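Local coordinates for beta-hydroxyacyl-(Acyl-carrier-protein) dehydratase FabA/FabZ (Xenorhabdus doucetiae, PDB 6QSR) that probably acts as a hotdog-fold 3-hydroxyacyl-ACP dehydratase in the biosynthesis of aryl polyene pigments, working in a dehydratase heterocomplex with a partner chain, at residues 67-70 and 71-75; 88-91 and 92-96; 163-166 and 167-170. All blocks are in the same frame, centred on the assembly; numbering follows the deposited sequence.

Contact 1: residues 67-70 and 71-75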
ATOM      1  N   PHE B  67     -11.165  -4.635   3.770  1.00 21.50           N
ATOM      2  CA  PHE B  67     -10.441  -4.702   2.495  1.00 20.22           C
ATOM      3  C   PHE B  67     -10.702  -5.978   1.679  1.00 20.35           C
ATOM      4  O   PHE B  67     -10.091  -6.168   0.618  1.00 20.79           O
ATOM      5  CB  PHE B  67      -8.941  -4.531   2.764  1.00 19.91           C
ATOM      6  CG  PHE B  67      -8.636  -3.400   3.699  1.00 20.26           C
ATOM      7  CD1 PHE B  67      -8.650  -2.088   3.245  1.00 21.31           C
ATOM      8  CD2 PHE B  67      -8.403  -3.637   5.049  1.00 20.77           C
ATOM      9  CE1 PHE B  67      -8.403  -1.031   4.111  1.00 21.17           C
ATOM     10  CE2 PHE B  67      -8.161  -2.582   5.927  1.00 21.68           C
ATOM     11  CZ  PHE B  67      -8.157  -1.279   5.452  1.00 21.99           C
ATOM     12  N   LEU B  68     -11.603  -6.839   2.151  1.00 20.96           N
ATOM     13  CA  LEU B  68     -11.929  -8.079   1.425  1.00 21.76           C
ATOM     14  C   LEU B  68     -12.817  -7.767   0.224  1.00 21.07           C
ATOM     15  O   LEU B  68     -13.650  -6.854   0.278  1.00 20.63           O
ATOM     16  CB  LEU B  68     -12.642  -9.092   2.322  1.00 22.35           C
ATOM     17  CG  LEU B  68     -11.991  -9.431   3.662  1.00 23.70           C
ATOM     18  CD1 LEU B  68     -12.841 -10.443   4.415  1.00 24.92           C
ATOM     19  CD2 LEU B  68     -10.569  -9.921   3.471  1.00 22.78           C
ATOM     20  N   ASN B  69     -12.624  -8.527  -0.853  1.00 19.97           N
ATOM     21  CA  ASN B  69     -13.399  -8.358  -2.085  1.00 21.29           C
ATOM     22  C   ASN B  69     -14.756  -9.081  -1.924  1.00 22.14           C
ATOM     23  O   ASN B  69     -15.033  -9.682  -0.874  1.00 22.37           O
ATOM     24  CB  ASN B  69     -12.591  -8.844  -3.314  1.00 20.15           C
ATOM     25  CG  ASN B  69     -12.355 -10.345  -3.319  1.00 19.44           C
ATOM     26  OD1 ASN B  69     -13.045 -11.096  -2.634  1.00 18.96           O
ATOM     27  ND2 ASN B  69     -11.367 -10.791  -4.098  1.00 22.16           N
ATOM     28  N   GLN B  70     -15.586  -9.033  -2.958  1.00 20.94           N
ATOM     29  CA  GLN B  70     -16.951  -9.585  -2.882  1.00 22.67           C
ATOM     30  C   GLN B  70     -17.013 -11.099  -2.599  1.00 22.39           C
ATOM     31  O   GLN B  70     -18.035 -11.604  -2.124  1.00 22.93           O
ATOM     32  CB  GLN B  70     -17.747  -9.233  -4.148  1.00 22.98           C
ATOM     33  CG  GLN B  70     -17.231  -9.856  -5.440  1.00 22.23           C
ATOM     34  CD  GLN B  70     -17.780  -9.175  -6.687  1.00 24.75           C
ATOM     35  OE1 GLN B  70     -17.641  -7.965  -6.860  1.00 26.67           O
ATOM     36  NE2 GLN B  70     -18.409  -9.949  -7.554  1.00 25.93           N
ATOM     37  N   ASP B  71     -15.922 -11.803  -2.883  1.00 21.66           N
ATOM     38  CA  ASP B  71     -15.820 -13.237  -2.642  1.00 22.38           C
ATOM     39  C   ASP B  71     -15.187 -13.594  -1.283  1.00 21.99           C
ATOM     40  O   ASP B  71     -14.929 -14.769  -1.011  1.00 23.44           O
ATOM     41  CB  ASP B  71     -15.040 -13.878  -3.800  1.00 24.39           C
ATOM     42  CG  ASP B  71     -15.700 -13.635  -5.155  1.00 27.06           C
ATOM     43  OD1 ASP B  71     -14.971 -13.453  -6.153  1.00 29.48           O
ATOM     44  OD2 ASP B  71     -16.950 -13.609  -5.229  1.00 28.39           O
ATOM     45  N   GLY B  72     -14.951 -12.599  -0.427  1.00 21.94           N
ATOM     46  CA  GLY B  72     -14.366 -12.821   0.904  1.00 21.76           C
ATOM     47  C   GLY B  72     -12.843 -12.891   0.976  1.00 20.79           C
ATOM     48  O   GLY B  72     -12.297 -13.243   2.033  1.00 22.03           O
ATOM     49  N   HIS B  73     -12.154 -12.550  -0.120  1.00 18.98           N
ATOM     50  CA  HIS B  73     -10.691 -12.657  -0.197  1.00 18.08           C
ATOM     51  C   HIS B  73     -10.005 -11.294  -0.204  1.00 17.79           C
ATOM     52  O   HIS B  73     -10.588 -10.309  -0.643  1.00 19.31           O
ATOM     53  CB  HIS B  73     -10.276 -13.474  -1.431  1.00 19.18           C
ATOM     54  CG  HIS B  73     -11.015 -14.767  -1.564  1.00 21.90           C
ATOM     55  ND1 HIS B  73     -11.171 -15.642  -0.508  1.00 24.31           N
ATOM     56  CD2 HIS B  73     -11.665 -15.323  -2.613  1.00 22.41           C
ATOM     57  CE1 HIS B  73     -11.876 -16.684  -0.903  1.00 24.75           C
ATOM     58  NE2 HIS B  73     -12.190 -16.516  -2.174  1.00 24.47           N
ATOM     59  N   LEU B  74      -8.779 -11.252   0.323  1.00 17.69           N
ATOM     60  CA  LEU B  74      -7.953 -10.043   0.330  1.00 16.62           C
ATOM     61  C   LEU B  74      -7.186  -9.970  -0.974  1.00 16.62           C
ATOM     62  O   LEU B  74      -6.371 -10.845  -1.245  1.00 18.74           O
ATOM     63  CB  LEU B  74      -6.954 -10.058   1.498  1.00 15.41           C
ATOM     64  CG  LEU B  74      -6.041  -8.824   1.600  1.00 14.37           C
ATOM     65  CD1 LEU B  74      -6.834  -7.593   2.022  1.00 12.74           C
ATOM     66  CD2 LEU B  74      -4.841  -9.072   2.522  1.00 13.92           C
ATOM     67  N   PRO B  75      -7.410  -8.917  -1.781  1.00 16.08           N
ATOM     68  CA  PRO B  75      -6.665  -8.828  -3.035  1.00 16.64           C
ATOM     69  C   PRO B  75      -5.146  -8.830  -2.821  1.00 17.06           C
ATOM     70  O   PRO B  75      -4.661  -8.297  -1.817  1.00 16.16           O
ATOM     71  CB  PRO B  75      -7.128  -7.494  -3.619  1.00 15.39           C
ATOM     72  CG  PRO B  75      -8.492  -7.305  -3.072  1.00 15.36           C
ATOM     73  CD  PRO B  75      -8.408  -7.838  -1.670  1.00 15.90           C
TER
HETATM   74  O   HOH W   1     -18.340 -12.657  -7.348  1.00 27.35           O
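Asn-69 faces His-73 across a tight reversal of the chain, and their backbones set its frame. Asn-69 N donates to His-73 O over 2.7 Å in an almost straight bond (172°), and Gly-72 N returns to Asn-69 O at 3.0 Å. Together these bonds define a type I turn from Asn-69 to Gly-72 combined with a G1 beta bulge at Gly-72. Glycine suits the bulge because its phi is positive (85°), where a CB would press on the carbonyl oxygen before it.

The asparagine amide supplies the side-chain hydrogen bonds. With CG tucked between backbone N and carbonyl carbon (chi1 67°), OD1 turns into the loop and accepts two N-H groups, each lying above the amide plane but on opposite faces. Asp-71 N and His-73 N both lie 3.0 Å from Asn-69 OD1; the first makes an Asx turn, and the second is the straighter bond. At the tip, Gln-70 and Asp-71 run side by side, and one water joins Gln-70 NE2 to Asp-71 OD2.

Apolar contacts gather at the base. Leu-74 CD1 comes within 3.8 Å of Phe-67 CB, and Leu-68 CD2 lies alongside Leu-74 CB at 4.1 Å. Leu-74 also pairs its backbone with Phe-121 of strand 120-121, while the Phe-67 ring meets Phe-78 and packs on Met-1 of the AMP-dependent synthetase and ligase chain. Separately, Pro-75 CD rests 3.3 Å from the carbonyl oxygen Phe-67 O.

The chemistry is thus divided: a polar tip held by two backbone bonds and by Asn-69 OD1, which two N-H donors satisfy, and an apolar base that joins the turn to the buried interior.

Contact 2: residues 88-91 and 92-96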
ATOM      1  N   GLY B  88       7.237  -0.468   9.128  1.00 19.58           N
ATOM      2  CA  GLY B  88       6.787   0.468  10.161  1.00 19.25           C
ATOM      3  C   GLY B  88       6.931  -0.045  11.585  1.00 20.33           C
ATOM      4  O   GLY B  88       7.347   0.707  12.476  1.00 22.27           O
ATOM      5  N   VAL B  89       6.594  -1.318  11.794  1.00 20.19           N
ATOM      6  CA  VAL B  89       6.754  -1.976  13.093  1.00 20.69           C
ATOM      7  C   VAL B  89       8.241  -2.043  13.464  1.00 20.36           C
ATOM      8  O   VAL B  89       8.609  -1.715  14.594  1.00 21.65           O
ATOM      9  CB  VAL B  89       6.122  -3.390  13.103  1.00 20.07           C
ATOM     10  CG1 VAL B  89       6.530  -4.180  14.346  1.00 19.17           C
ATOM     11  CG2 VAL B  89       4.597  -3.302  13.004  1.00 19.34           C
ATOM     12  N   TRP B  90       9.081  -2.467  12.516  1.00 19.02           N
ATOM     13  CA  TRP B  90      10.535  -2.462  12.699  1.00 21.12           C
ATOM     14  C   TRP B  90      11.064  -1.125  13.224  1.00 22.41           C
ATOM     15  O   TRP B  90      11.750  -1.098  14.249  1.00 22.24           O
ATOM     16  CB  TRP B  90      11.259  -2.852  11.407  1.00 21.83           C
ATOM     17  CG  TRP B  90      12.742  -2.938  11.555  1.00 22.83           C
ATOM     18  CD1 TRP B  90      13.466  -4.029  11.937  1.00 22.52           C
ATOM     19  CD2 TRP B  90      13.683  -1.890  11.325  1.00 24.71           C
ATOM     20  NE1 TRP B  90      14.802  -3.727  11.948  1.00 24.97           N
ATOM     21  CE2 TRP B  90      14.964  -2.414  11.586  1.00 25.37           C
ATOM     22  CE3 TRP B  90      13.567  -0.546  10.940  1.00 27.02           C
ATOM     23  CZ2 TRP B  90      16.126  -1.643  11.471  1.00 28.83           C
ATOM     24  CZ3 TRP B  90      14.722   0.218  10.813  1.00 29.38           C
ATOM     25  CH2 TRP B  90      15.985  -0.330  11.087  1.00 29.29           C
ATOM     26  N   SER B  91      10.736  -0.029  12.538  1.00 23.92           N
ATOM     27  CA  SER B  91      11.244   1.284  12.940  1.00 26.67           C
ATOM     28  C   SER B  91      10.634   1.739  14.260  1.00 24.62           C
ATOM     29  O   SER B  91      11.331   2.329  15.085  1.00 24.62           O
ATOM     30  CB  SER B  91      11.030   2.339  11.853  1.00 33.44           C
ATOM     31  OG  SER B  91       9.674   2.414  11.475  1.00 39.89           O
ATOM     32  N   GLY B  92       9.353   1.436  14.469  1.00 23.34           N
ATOM     33  CA  GLY B  92       8.679   1.736  15.732  1.00 25.14           C
ATOM     34  C   GLY B  92       9.296   1.075  16.951  1.00 25.35           C
ATOM     35  O   GLY B  92       9.487   1.730  17.980  1.00 25.59           O
ATOM     36  N   TRP B  93       9.585  -0.223  16.831  1.00 23.71           N
ATOM     37  CA  TRP B  93      10.225  -1.009  17.894  1.00 26.82           C
ATOM     38  C   TRP B  93      11.576  -0.410  18.286  1.00 28.37           C
ATOM     39  O   TRP B  93      11.863  -0.249  19.469  1.00 30.87           O
ATOM     40  CB  TRP B  93      10.399  -2.494  17.480  1.00 29.45           C
ATOM     41  CG  TRP B  93      11.547  -3.208  18.188  1.00 35.87           C
ATOM     42  CD1 TRP B  93      12.859  -3.217  17.809  1.00 42.13           C
ATOM     43  CD2 TRP B  93      11.474  -3.994  19.380  1.00 38.63           C
ATOM     44  NE1 TRP B  93      13.610  -3.952  18.689  1.00 46.23           N
ATOM     45  CE2 TRP B  93      12.786  -4.444  19.664  1.00 46.18           C
ATOM     46  CE3 TRP B  93      10.430  -4.363  20.235  1.00 43.21           C
ATOM     47  CZ2 TRP B  93      13.083  -5.248  20.772  1.00 50.90           C
ATOM     48  CZ3 TRP B  93      10.724  -5.161  21.340  1.00 51.41           C
ATOM     49  CH2 TRP B  93      12.042  -5.597  21.596  1.00 55.82           C
ATOM     50  N   HIS B  94      12.392  -0.101  17.283  1.00 29.28           N
ATOM     51  CA  HIS B  94      13.724   0.463  17.510  1.00 34.45           C
ATOM     52  C   HIS B  94      13.720   1.876  18.090  1.00 38.98           C
ATOM     53  O   HIS B  94      14.594   2.206  18.893  1.00 40.87           O
ATOM     54  CB  HIS B  94      14.561   0.375  16.234  1.00 35.40           C
ATOM     55  CG  HIS B  94      15.017  -1.016  15.947  1.00 39.88           C
ATOM     56  ND1 HIS B  94      14.461  -1.797  14.958  1.00 40.22           N
ATOM     57  CD2 HIS B  94      15.929  -1.795  16.576  1.00 40.48           C
ATOM     58  CE1 HIS B  94      15.038  -2.984  14.968  1.00 36.38           C
ATOM     59  NE2 HIS B  94      15.929  -3.012  15.941  1.00 38.31           N
ATOM     60  N   ARG B  95      12.740   2.693  17.708  1.00 38.82           N
ATOM     61  CA  ARG B  95      12.530   3.996  18.359  1.00 38.76           C
ATOM     62  C   ARG B  95      12.154   3.852  19.842  1.00 39.35           C
ATOM     63  O   ARG B  95      12.632   4.626  20.681  1.00 39.81           O
ATOM     64  CB  ARG B  95      11.450   4.808  17.641  1.00 40.78           C
ATOM     65  CG  ARG B  95      11.885   5.455  16.341  1.00 43.57           C
ATOM     66  CD  ARG B  95      10.706   6.213  15.761  1.00 52.53           C
ATOM     67  NE  ARG B  95      11.032   6.973  14.549  1.00 62.30           N
ATOM     68  CZ  ARG B  95      10.866   8.291  14.371  1.00 74.33           C
ATOM     69  NH1 ARG B  95      11.205   8.835  13.203  1.00 80.20           N
ATOM     70  NH2 ARG B  95      10.358   9.082  15.321  1.00 80.88           N
ATOM     71  N   LYS B  96      11.300   2.872  20.152  1.00 40.61           N
ATOM     72  CA  LYS B  96      10.883   2.601  21.535  1.00 45.20           C
ATOM     73  C   LYS B  96      12.015   2.052  22.404  1.00 48.75           C
ATOM     74  O   LYS B  96      12.134   2.437  23.568  1.00 48.47           O
ATOM     75  CB  LYS B  96       9.684   1.649  21.581  1.00 47.00           C
ATOM     76  CG  LYS B  96       8.421   2.250  20.987  1.00 49.37           C
ATOM     77  CD  LYS B  96       7.176   1.999  21.821  1.00 54.46           C
ATOM     78  CE  LYS B  96       6.120   3.048  21.513  1.00 59.88           C
ATOM     79  NZ  LYS B  96       4.783   2.671  22.042  1.00 65.86           N
TER
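His-94 lies one helical turn beyond Trp-90, and its side chain folds back on that residue. His-94 CB starts 3.7 Å from Trp-90 O. With CG anti to its own carbonyl carbon (chi1 -74°), the ring is swung back toward the preceding turn, and His-94 ND1 donates to Trp-90 O at 2.9 Å. The bond is bent (142°), with the donor above the carbonyl plane. Because His-94 N reaches the same oxygen, Trp-90 O, from the other face at 3.3 Å, that atom is gripped twice by one residue.

This is the long helix 79-97 of the hotdog fold, the "sausage" against which the curled sheet packs. Trp-90 and Val-89 are turned to strands 43-48 and 51-57, where large apolar groups suit the buried interface. Gly-92 is buried, and a CB there would sit tightly against Gly-88 O; its N-H makes the regular bond to that oxygen.

At the far end of the imidazole, His-94 CE1 sits over one face of the indole, 3.1 Å from Trp-90 NE1. The imidazole of His-94 and the five-membered ring of Trp-90 pair obliquely, neither stacked nor edge-to-face. Trp-90 NE1 itself is directed to a weak bond with Ser-48 O. Trp-93 CD1 stands over the centre of one imidazole face, so Trp-93 meets a face of the ring and Trp-90 its edge. Farther round the helix, Arg-95 CG passes 3.4 Å from Ser-91 O, and its guanidinium continues to Glu-100 and Ala-101.

Contact 3: residues 163-166 and 167-170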
ATOM      1  N   GLN B 163      10.000   8.397   6.456  1.00 36.31           N
ATOM      2  CA  GLN B 163       9.349   8.735   7.715  1.00 41.08           C
ATOM      3  C   GLN B 163       9.632  10.209   8.019  1.00 40.62           C
ATOM      4  O   GLN B 163      10.549  10.523   8.777  1.00 39.60           O
ATOM      5  CB  GLN B 163       9.851   7.791   8.820  1.00 47.78           C
ATOM      6  CG  GLN B 163       8.754   7.287   9.741  1.00 53.93           C
ATOM      7  CD  GLN B 163       9.193   6.115  10.595  1.00 61.97           C
ATOM      8  OE1 GLN B 163       8.519   5.083  10.644  1.00 67.47           O
ATOM      9  NE2 GLN B 163      10.329   6.263  11.268  1.00 64.20           N
ATOM     10  N   PRO B 164       8.858  11.122   7.402  1.00 41.16           N
ATOM     11  CA  PRO B 164       9.129  12.546   7.560  1.00 40.12           C
ATOM     12  C   PRO B 164       8.558  13.115   8.851  1.00 36.88           C
ATOM     13  O   PRO B 164       7.633  12.533   9.426  1.00 29.49           O
ATOM     14  CB  PRO B 164       8.396  13.160   6.369  1.00 45.01           C
ATOM     15  CG  PRO B 164       7.206  12.279   6.191  1.00 44.17           C
ATOM     16  CD  PRO B 164       7.666  10.892   6.558  1.00 42.56           C
ATOM     17  N   ASN B 165       9.119  14.244   9.289  1.00 41.24           N
ATOM     18  CA  ASN B 165       8.476  15.110  10.279  1.00 47.13           C
ATOM     19  C   ASN B 165       7.258  15.750   9.631  1.00 39.54           C
ATOM     20  O   ASN B 165       7.197  15.873   8.406  1.00 36.09           O
ATOM     21  CB  ASN B 165       9.411  16.240  10.737  1.00 53.58           C
ATOM     22  CG  ASN B 165      10.549  15.748  11.606  1.00 63.95           C
ATOM     23  OD1 ASN B 165      11.195  14.749  11.297  1.00 70.58           O
ATOM     24  ND2 ASN B 165      10.811  16.462  12.696  1.00 65.96           N
ATOM     25  N   LYS B 166       6.311  16.183  10.462  1.00 35.01           N
ATOM     26  CA  LYS B 166       5.154  16.961  10.001  1.00 35.22           C
ATOM     27  C   LYS B 166       5.570  18.242   9.255  1.00 37.00           C
ATOM     28  O   LYS B 166       4.952  18.596   8.252  1.00 38.36           O
ATOM     29  CB  LYS B 166       4.245  17.297  11.189  1.00 35.30           C
ATOM     30  CG  LYS B 166       3.084  18.238  10.903  1.00 36.96           C
ATOM     31  CD  LYS B 166       2.106  17.679   9.886  1.00 38.41           C
ATOM     32  CE  LYS B 166       0.875  18.571   9.823  1.00 40.17           C
ATOM     33  NZ  LYS B 166      -0.148  18.072   8.872  1.00 47.63           N
ATOM     34  N   THR B 167       6.608  18.926   9.745  1.00 38.42           N
ATOM     35  CA  THR B 167       7.107  20.158   9.113  1.00 40.37           C
ATOM     36  C   THR B 167       7.761  19.876   7.764  1.00 36.81           C
ATOM     37  O   THR B 167       7.594  20.639   6.811  1.00 39.30           O
ATOM     38  CB  THR B 167       8.113  20.890  10.026  1.00 46.28           C
ATOM     39  OG1 THR B 167       7.519  21.101  11.311  1.00 45.86           O
ATOM     40  CG2 THR B 167       8.519  22.241   9.433  1.00 48.44           C
ATOM     41  N   GLU B 168       8.502  18.774   7.695  1.00 34.12           N
ATOM     42  CA  GLU B 168       9.111  18.311   6.448  1.00 35.95           C
ATOM     43  C   GLU B 168       8.030  18.053   5.391  1.00 32.51           C
ATOM     44  O   GLU B 168       8.172  18.439   4.227  1.00 34.74           O
ATOM     45  CB  GLU B 168       9.913  17.038   6.727  1.00 39.66           C
ATOM     46  CG  GLU B 168      10.881  16.621   5.636  1.00 47.51           C
ATOM     47  CD  GLU B 168      11.752  15.441   6.049  1.00 54.07           C
ATOM     48  OE1 GLU B 168      12.584  15.011   5.223  1.00 58.99           O
ATOM     49  OE2 GLU B 168      11.605  14.937   7.190  1.00 53.14           O
ATOM     50  N   LEU B 169       6.945  17.424   5.824  1.00 30.93           N
ATOM     51  CA  LEU B 169       5.800  17.147   4.963  1.00 34.88           C
ATOM     52  C   LEU B 169       5.106  18.416   4.453  1.00 34.30           C
ATOM     53  O   LEU B 169       4.727  18.478   3.282  1.00 33.92           O
ATOM     54  CB  LEU B 169       4.804  16.256   5.708  1.00 37.12           C
ATOM     55  CG  LEU B 169       3.640  15.676   4.916  1.00 40.44           C
ATOM     56  CD1 LEU B 169       4.136  14.805   3.779  1.00 40.01           C
ATOM     57  CD2 LEU B 169       2.765  14.872   5.863  1.00 46.92           C
ATOM     58  N   ILE B 170       4.946  19.411   5.328  1.00 31.84           N
ATOM     59  CA  ILE B 170       4.408  20.732   4.942  1.00 31.38           C
ATOM     60  C   ILE B 170       5.281  21.401   3.877  1.00 30.97           C
ATOM     61  O   ILE B 170       4.763  21.941   2.896  1.00 31.64           O
ATOM     62  CB  ILE B 170       4.269  21.683   6.166  1.00 31.00           C
ATOM     63  CG1 ILE B 170       3.145  21.205   7.095  1.00 34.04           C
ATOM     64  CG2 ILE B 170       3.994  23.123   5.726  1.00 30.60           C
ATOM     65  CD1 ILE B 170       3.268  21.682   8.534  1.00 37.04           C
TER
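Glu-168 turns its carboxylate back across the start of the helix to Asn-165 and Pro-164. Its CG is placed opposite its backbone N (chi1 -165°), and the extended chain beyond carries the carboxylate back past the helix start, which brings Glu-168 OE2 to 3.3 Å from Asn-165 N, where it accepts a weak hydrogen bond. Glu-168 OE2 also lies 3.8 Å from Pro-164 CB. The side chains of Asn-165 and Glu-168 cross at a slant, amide and carboxylate planes 53° apart. Tyr-162 OH bonds Glu-168 OE1, while Lys-139 NZ bonds Asn-165 OD1 and makes a long, weak ion pair with Glu-168 OE2.

Asn-165 is the N-cap of helix 166-174, and Glu-168 occupies N3. The glutamate makes, weakly, one half of a capping box; the asparagine side chain makes no capping bond in return. Regular helical bonds follow at once, Leu-169 N to Asn-165 O and Ile-170 N to Lys-166 O, each 3.0 Å.

Lys-166 and Ile-170, one turn apart, also cross rather than run parallel. The lysine chain bends at chi2 (62°), bringing Lys-166 CE to 4.1 Å from Ile-170 CD1, and its NZ goes on to Val-35 O of the AMP-dependent synthetase and ligase chain. Leu-169 and Pro-164, both apolar and buried, pack against Met-107 of strand 107-116.

In the fold
The three contacts come in series along one chain within the hotdog domain. Contact 1 closes at strand 74-75, which is soon followed by helix 79-97, the site of contact 2; contact 3 opens after strand 152-162 and leads into the C-terminal helix 166-174. Contacts 1 and 2 lie on opposite sides of the chain's centre, their own centres 29 Å apart, and contact 1 is about 33 Å from contact 3 by centres. Contacts 2 and 3 are neighbours, centres about 18 Å apart, touching where Gln-163, in the loop after strand 152-162, lies against Ser-91 and Arg-95 of helix 79-97. Contacts 1 and 3 both reach the partner chain, joining distant ends of the subunit to the heterocomplex.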